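Local atomic coordinates of ATP-dependent Clp protease proteolytic subunit (Plasmodium falciparum, PDB entry 4GM2), a protein that serves as the inactive subunit of the apicoplast-localised caseinolytic protease (Clp) complex and belongs to the ClpP family of ATP-dependent serine peptidases. Residues L114-K119 and S167-K172; S27-F32 and I95-Y100. All coordinates share one frame; numbering follows the deposited sequence.

Interaction 1 of 2, residues L114-K119 and S167-K172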
loop_
_atom_site.group_PDB
_atom_site.type_symbol
_atom_site.label_atom_id
_atom_site.label_comp_id
_atom_site.label_asym_id
_atom_site.label_seq_id
_atom_site.Cartn_x
_atom_site.Cartn_y
_atom_site.Cartn_z
ATOM N N LEU A 114 25.865 -21.075 -7.400
ATOM C CA LEU A 114 24.905 -20.584 -8.375
ATOM C C LEU A 114 25.591 -19.978 -9.594
ATOM O O LEU A 114 25.241 -20.308 -10.725
ATOM C CB LEU A 114 23.965 -19.566 -7.730
ATOM C CG LEU A 114 22.718 -19.208 -8.535
ATOM C CD1 LEU A 114 21.942 -20.465 -8.900
ATOM C CD2 LEU A 114 21.853 -18.234 -7.752
ATOM N N ALA A 115 26.570 -19.107 -9.356
ATOM C CA ALA A 115 27.321 -18.468 -10.436
ATOM C C ALA A 115 28.018 -19.479 -11.364
ATOM O O ALA A 115 27.962 -19.348 -12.589
ATOM C CB ALA A 115 28.321 -17.470 -9.870
ATOM N N SER A 116 28.656 -20.488 -10.776
ATOM C CA SER A 116 29.368 -21.511 -11.544
ATOM C C SER A 116 28.420 -22.469 -12.273
ATOM O O SER A 116 28.863 -23.313 -13.059
ATOM C CB SER A 116 30.289 -22.314 -10.625
ATOM O OG SER A 116 29.532 -23.011 -9.645
ATOM N N SER A 117 27.124 -22.343 -12.003
ATOM C CA SER A 117 26.142 -23.262 -12.564
ATOM C C SER A 117 25.596 -22.789 -13.911
ATOM O O SER A 117 24.819 -23.494 -14.549
ATOM C CB SER A 117 25.016 -23.521 -11.561
ATOM O OG SER A 117 25.509 -24.218 -10.422
ATOM N N GLY A 118 26.023 -21.603 -14.344
ATOM C CA GLY A 118 25.655 -21.071 -15.651
ATOM C C GLY A 118 26.235 -21.922 -16.763
ATOM O O GLY A 118 27.152 -22.718 -16.530
ATOM N N LYS A 119 25.695 -21.763 -17.970
ATOM C CA LYS A 119 26.157 -22.507 -19.139
ATOM C C LYS A 119 27.663 -22.332 -19.321
ATOM O O LYS A 119 28.175 -21.211 -19.267
ATOM C CB LYS A 119 25.407 -22.046 -20.394
ATOM C CG LYS A 119 25.717 -22.856 -21.646
ATOM C CD LYS A 119 25.241 -22.139 -22.899
ATOM C CE LYS A 119 25.494 -22.956 -24.155
ATOM N NZ LYS A 119 24.726 -24.233 -24.172
ATOM N N SER A 167 32.177 -30.009 -8.314
ATOM C CA SER A 167 33.088 -30.873 -9.071
ATOM C C SER A 167 32.780 -30.874 -10.568
ATOM O O SER A 167 33.701 -30.846 -11.387
ATOM C CB SER A 167 33.056 -32.302 -8.537
ATOM O OG SER A 167 33.503 -32.346 -7.197
ATOM N N LYS A 168 31.492 -30.906 -10.910
ATOM C CA LYS A 168 31.054 -30.882 -12.304
ATOM C C LYS A 168 31.312 -29.527 -12.959
ATOM O O LYS A 168 31.814 -29.468 -14.082
ATOM C CB LYS A 168 29.572 -31.257 -12.422
ATOM C CG LYS A 168 29.166 -31.722 -13.818
ATOM C CD LYS A 168 27.655 -31.833 -13.991
ATOM C CE LYS A 168 27.031 -30.503 -14.401
ATOM N NZ LYS A 168 25.565 -30.614 -14.645
ATOM N N ASN A 169 30.967 -28.450 -12.253
ATOM C CA ASN A 169 31.116 -27.083 -12.760
ATOM C C ASN A 169 32.566 -26.693 -13.043
ATOM O O ASN A 169 32.850 -25.986 -14.014
ATOM C CB ASN A 169 30.490 -26.070 -11.788
ATOM C CG ASN A 169 28.983 -26.235 -11.642
ATOM O OD1 ASN A 169 28.356 -27.035 -12.336
ATOM N ND2 ASN A 169 28.394 -25.470 -10.729
ATOM N N THR A 170 33.475 -27.163 -12.196
ATOM C CA THR A 170 34.885 -26.787 -12.273
ATOM C C THR A 170 35.738 -27.812 -13.024
ATOM O O THR A 170 36.926 -27.579 -13.258
ATOM C CB THR A 170 35.483 -26.591 -10.867
ATOM O OG1 THR A 170 35.329 -27.802 -10.116
ATOM C CG2 THR A 170 34.789 -25.443 -10.133
ATOM N N GLU A 171 35.123 -28.936 -13.394
ATOM C CA GLU A 171 35.798 -30.046 -14.082
ATOM C C GLU A 171 36.931 -30.634 -13.247
ATOM O O GLU A 171 38.028 -30.879 -13.751
ATOM C CB GLU A 171 36.306 -29.618 -15.465
ATOM C CG GLU A 171 35.207 -29.383 -16.487
ATOM C CD GLU A 171 35.705 -28.685 -17.736
ATOM O OE1 GLU A 171 36.937 -28.596 -17.928
ATOM O OE2 GLU A 171 34.858 -28.222 -18.529
ATOM N N LYS A 172 36.652 -30.854 -11.965
ATOM C CA LYS A 172 37.635 -31.399 -11.031
ATOM C C LYS A 172 37.084 -32.636 -10.332
ATOM O O LYS A 172 35.863 -32.824 -10.278
ATOM C CB LYS A 172 38.040 -30.341 -9.999
ATOM C CG LYS A 172 38.376 -28.994 -10.610
ATOM C CD LYS A 172 39.455 -28.258 -9.843
ATOM C CE LYS A 172 39.766 -26.924 -10.508
ATOM N NZ LYS A 172 40.130 -27.043 -11.951
#
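Asn169 sends its amide nitrogen between Ser116 and Ser117, and the two N-H groups are shared out, one to each serine hydroxyl. The hydrogen on the CB side of the amide goes to Ser116, with ND2 of Asn169 2.9 Å from OG of Ser116 and an N-H...O angle of 153°. The hydrogen on the OD1 side goes to Ser117, a longer bond of 3.2 Å from ND2 of Asn169 to OG of Ser117. The two N-H bonds hold the nitrogen from two directions, and each oxygen lies a little off the amide plane. CG of Asn169 lies beside its own backbone N (chi1 -64°), which carries the amide off the side of helix 148-170 toward the last turn of helix 110-116.

Each hydroxyl accepts from the amide and donates in turn to the carbonyl oxygen of Ile113, one turn back. For Ser117, a chi1 of -66° sets OG beside the backbone N and turns it back along the helix to that carbonyl. Further out, NH1 of Arg123 bonds to the carbonyl oxygens of both Ser116 and Asn169, bridging the two segments a second time. Leu197 lies against Ser116, and Val89 of helix 81-94 against Ser117, in buried surroundings.

Glu171, at positive phi, ends the long helix just beyond Asn169. The contact thus joins the end of the ClpP handle helix, 148-170, to the C-terminal end of the short helix whose start carries the nucleophilic serine in active family members.

Interaction 2 of 2, residues S27-F32 and I95-Y100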
loop_
_atom_site.group_PDB
_atom_site.type_symbol
_atom_site.label_atom_id
_atom_site.label_comp_id
_atom_site.label_asym_id
_atom_site.label_seq_id
_atom_site.Cartn_x
_atom_site.Cartn_y
_atom_site.Cartn_z
ATOM N N SER A 27 11.202 -8.276 -18.309
ATOM C CA SER A 27 10.828 -8.053 -19.707
ATOM C C SER A 27 12.020 -8.236 -20.655
ATOM O O SER A 27 11.838 -8.484 -21.851
ATOM C CB SER A 27 10.203 -6.666 -19.878
ATOM O OG SER A 27 11.179 -5.635 -19.808
ATOM N N LYS A 28 13.228 -8.122 -20.098
ATOM C CA LYS A 28 14.484 -8.294 -20.825
ATOM C C LYS A 28 15.121 -9.658 -20.541
ATOM O O LYS A 28 16.274 -9.912 -20.920
ATOM C CB LYS A 28 15.471 -7.184 -20.431
ATOM C CG LYS A 28 15.019 -5.774 -20.775
ATOM C CD LYS A 28 15.169 -5.489 -22.261
ATOM C CE LYS A 28 14.177 -4.436 -22.724
ATOM N NZ LYS A 28 14.276 -4.222 -24.196
ATOM N N ARG A 29 14.368 -10.532 -19.872
ATOM C CA ARG A 29 14.861 -11.847 -19.434
ATOM C C ARG A 29 16.065 -11.742 -18.481
ATOM O O ARG A 29 17.003 -12.547 -18.536
ATOM C CB ARG A 29 15.161 -12.758 -20.630
ATOM C CG ARG A 29 13.930 -13.131 -21.435
ATOM C CD ARG A 29 14.261 -14.022 -22.623
ATOM N NE ARG A 29 14.432 -15.436 -22.271
ATOM C CZ ARG A 29 13.439 -16.266 -21.949
ATOM N NH1 ARG A 29 12.182 -15.838 -21.905
ATOM N NH2 ARG A 29 13.704 -17.532 -21.651
ATOM N N ILE A 30 16.023 -10.746 -17.602
ATOM C CA ILE A 30 17.060 -10.577 -16.587
ATOM C C ILE A 30 16.540 -10.952 -15.199
ATOM O O ILE A 30 15.478 -10.498 -14.769
ATOM C CB ILE A 30 17.622 -9.133 -16.573
ATOM C CG1 ILE A 30 18.250 -8.786 -17.928
ATOM C CG2 ILE A 30 18.641 -8.958 -15.454
ATOM C CD1 ILE A 30 18.584 -7.321 -18.101
ATOM N N ILE A 31 17.288 -11.803 -14.513
ATOM C CA ILE A 31 17.083 -12.042 -13.087
ATOM C C ILE A 31 18.300 -11.459 -12.379
ATOM O O ILE A 31 19.444 -11.858 -12.654
ATOM C CB ILE A 31 16.943 -13.546 -12.763
ATOM C CG1 ILE A 31 15.682 -14.117 -13.407
ATOM C CG2 ILE A 31 16.889 -13.769 -11.260
ATOM C CD1 ILE A 31 15.711 -15.618 -13.572
ATOM N N PHE A 32 18.060 -10.503 -11.488
ATOM C CA PHE A 32 19.154 -9.846 -10.780
ATOM C C PHE A 32 19.153 -10.203 -9.295
ATOM O O PHE A 32 18.411 -9.612 -8.512
ATOM C CB PHE A 32 19.094 -8.323 -11.004
ATOM C CG PHE A 32 20.211 -7.544 -10.347
ATOM C CD1 PHE A 32 21.415 -8.156 -9.982
ATOM C CD2 PHE A 32 20.068 -6.176 -10.125
ATOM C CE1 PHE A 32 22.435 -7.425 -9.388
ATOM C CE2 PHE A 32 21.086 -5.440 -9.532
ATOM C CZ PHE A 32 22.272 -6.064 -9.166
ATOM N N ILE A 95 15.342 -26.719 -17.615
ATOM C CA ILE A 95 14.785 -25.820 -18.632
ATOM C C ILE A 95 15.651 -25.747 -19.889
ATOM O O ILE A 95 16.871 -25.931 -19.824
ATOM C CB ILE A 95 14.500 -24.394 -18.092
ATOM C CG1 ILE A 95 15.783 -23.691 -17.642
ATOM C CG2 ILE A 95 13.455 -24.432 -16.985
ATOM C CD1 ILE A 95 15.623 -22.196 -17.468
ATOM N N SER A 96 15.012 -25.480 -21.027
ATOM C CA SER A 96 15.708 -25.461 -22.309
ATOM C C SER A 96 16.500 -24.179 -22.520
ATOM O O SER A 96 17.503 -24.181 -23.236
ATOM C CB SER A 96 14.729 -25.670 -23.457
ATOM O OG SER A 96 13.742 -24.665 -23.469
ATOM N N SER A 97 16.038 -23.093 -21.902
ATOM C CA SER A 97 16.714 -21.803 -21.988
ATOM C C SER A 97 18.040 -21.871 -21.257
ATOM O O SER A 97 18.083 -22.250 -20.088
ATOM C CB SER A 97 15.854 -20.700 -21.372
ATOM O OG SER A 97 14.673 -20.474 -22.117
ATOM N N ASP A 98 19.119 -21.533 -21.958
ATOM C CA ASP A 98 20.433 -21.409 -21.337
ATOM C C ASP A 98 20.378 -20.236 -20.383
ATOM O O ASP A 98 19.792 -19.203 -20.708
ATOM C CB ASP A 98 21.521 -21.154 -22.391
ATOM C CG ASP A 98 21.696 -22.315 -23.363
ATOM O OD1 ASP A 98 21.384 -23.468 -22.997
ATOM O OD2 ASP A 98 22.162 -22.075 -24.499
ATOM N N VAL A 99 20.972 -20.384 -19.204
ATOM C CA VAL A 99 21.124 -19.226 -18.325
ATOM C C VAL A 99 22.596 -18.815 -18.231
ATOM O O VAL A 99 23.465 -19.621 -17.876
ATOM C CB VAL A 99 20.422 -19.380 -16.938
ATOM C CG1 VAL A 99 19.413 -20.524 -16.947
ATOM C CG2 VAL A 99 21.412 -19.553 -15.804
ATOM N N TYR A 100 22.868 -17.568 -18.608
ATOM C CA TYR A 100 24.201 -16.998 -18.482
ATOM C C TYR A 100 24.286 -16.347 -17.114
ATOM O O TYR A 100 23.327 -15.717 -16.675
ATOM C CB TYR A 100 24.458 -15.942 -19.567
ATOM C CG TYR A 100 24.208 -16.374 -21.004
ATOM C CD1 TYR A 100 24.138 -17.727 -21.363
ATOM C CD2 TYR A 100 24.083 -15.418 -22.017
ATOM C CE1 TYR A 100 23.924 -18.111 -22.678
ATOM C CE2 TYR A 100 23.870 -15.792 -23.336
ATOM C CZ TYR A 100 23.791 -17.137 -23.663
ATOM O OH TYR A 100 23.579 -17.512 -24.975
#
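Arg29, which approaches Ser97 across the contact, has a positive phi of 60° as the C-prime residue of a Schellman motif closing helix 23-26, with Ile30 N bonded to Leu25 O and Arg29 N to Leu26 O; strand 30-33 starts directly after it. The two segments are not neighbours in the sheet, since strand 61-67 runs between them: Arg29 and Ile31 share backbone bonds with His62, and Asp98 pairs with Ile61.

The arginine side chain spans this gap. It bends at chi3 (81°), and the edge of the guanidinium meets Ser97, NH2 of Arg29 lying 3.1 Å from OG of Ser97, with the hydroxyl near the guanidinium plane. Three backbone carbonyls hold the group: NE bonds to Pro60 O, NH2 to Lys59 O and NH1 to Leu52 O, which fixes its rotation, and the carbonyl dipoles probably stabilise the buried positive charge. Lys57 O and OE1 of Glu53 both lie at bonding distance from Ser97 OG, whose single hydroxyl proton must choose or be shared between them.

Subunit contacts flank the site. Lys28 makes a salt bridge with Glu55 of a neighbouring subunit, and Ile95 O accepts a bond from Lys204 of another. The arrangement clasps the helix-to-strand connection 56-60 where it enters the parallel sheet of the ClpP fold, within a seven-membered ring.

From the N terminus, interaction 2 comes first, bringing residues 27-32 back against 95-100 and closing a loop that holds helix 39-55, strand 61-67 and helix 81-94. Interaction 1 then closes a second loop, from 114-119 to 167-172, enclosing strands 123-125 and 130-133 and most of the handle helix. The two loops follow in series, neither nested nor crossed. Their centres lie about 17 Å apart, yet Lys119 links them: its N is 3.1 Å from Val99 O, probably a hydrogen bond, and its NZ forms a long, weak ion pair with Asp98. Interaction 2 joins the starts of strands 30-33 and 99-103 across strand 61-67; interaction 1 ties helix 110-116 to the handle helix.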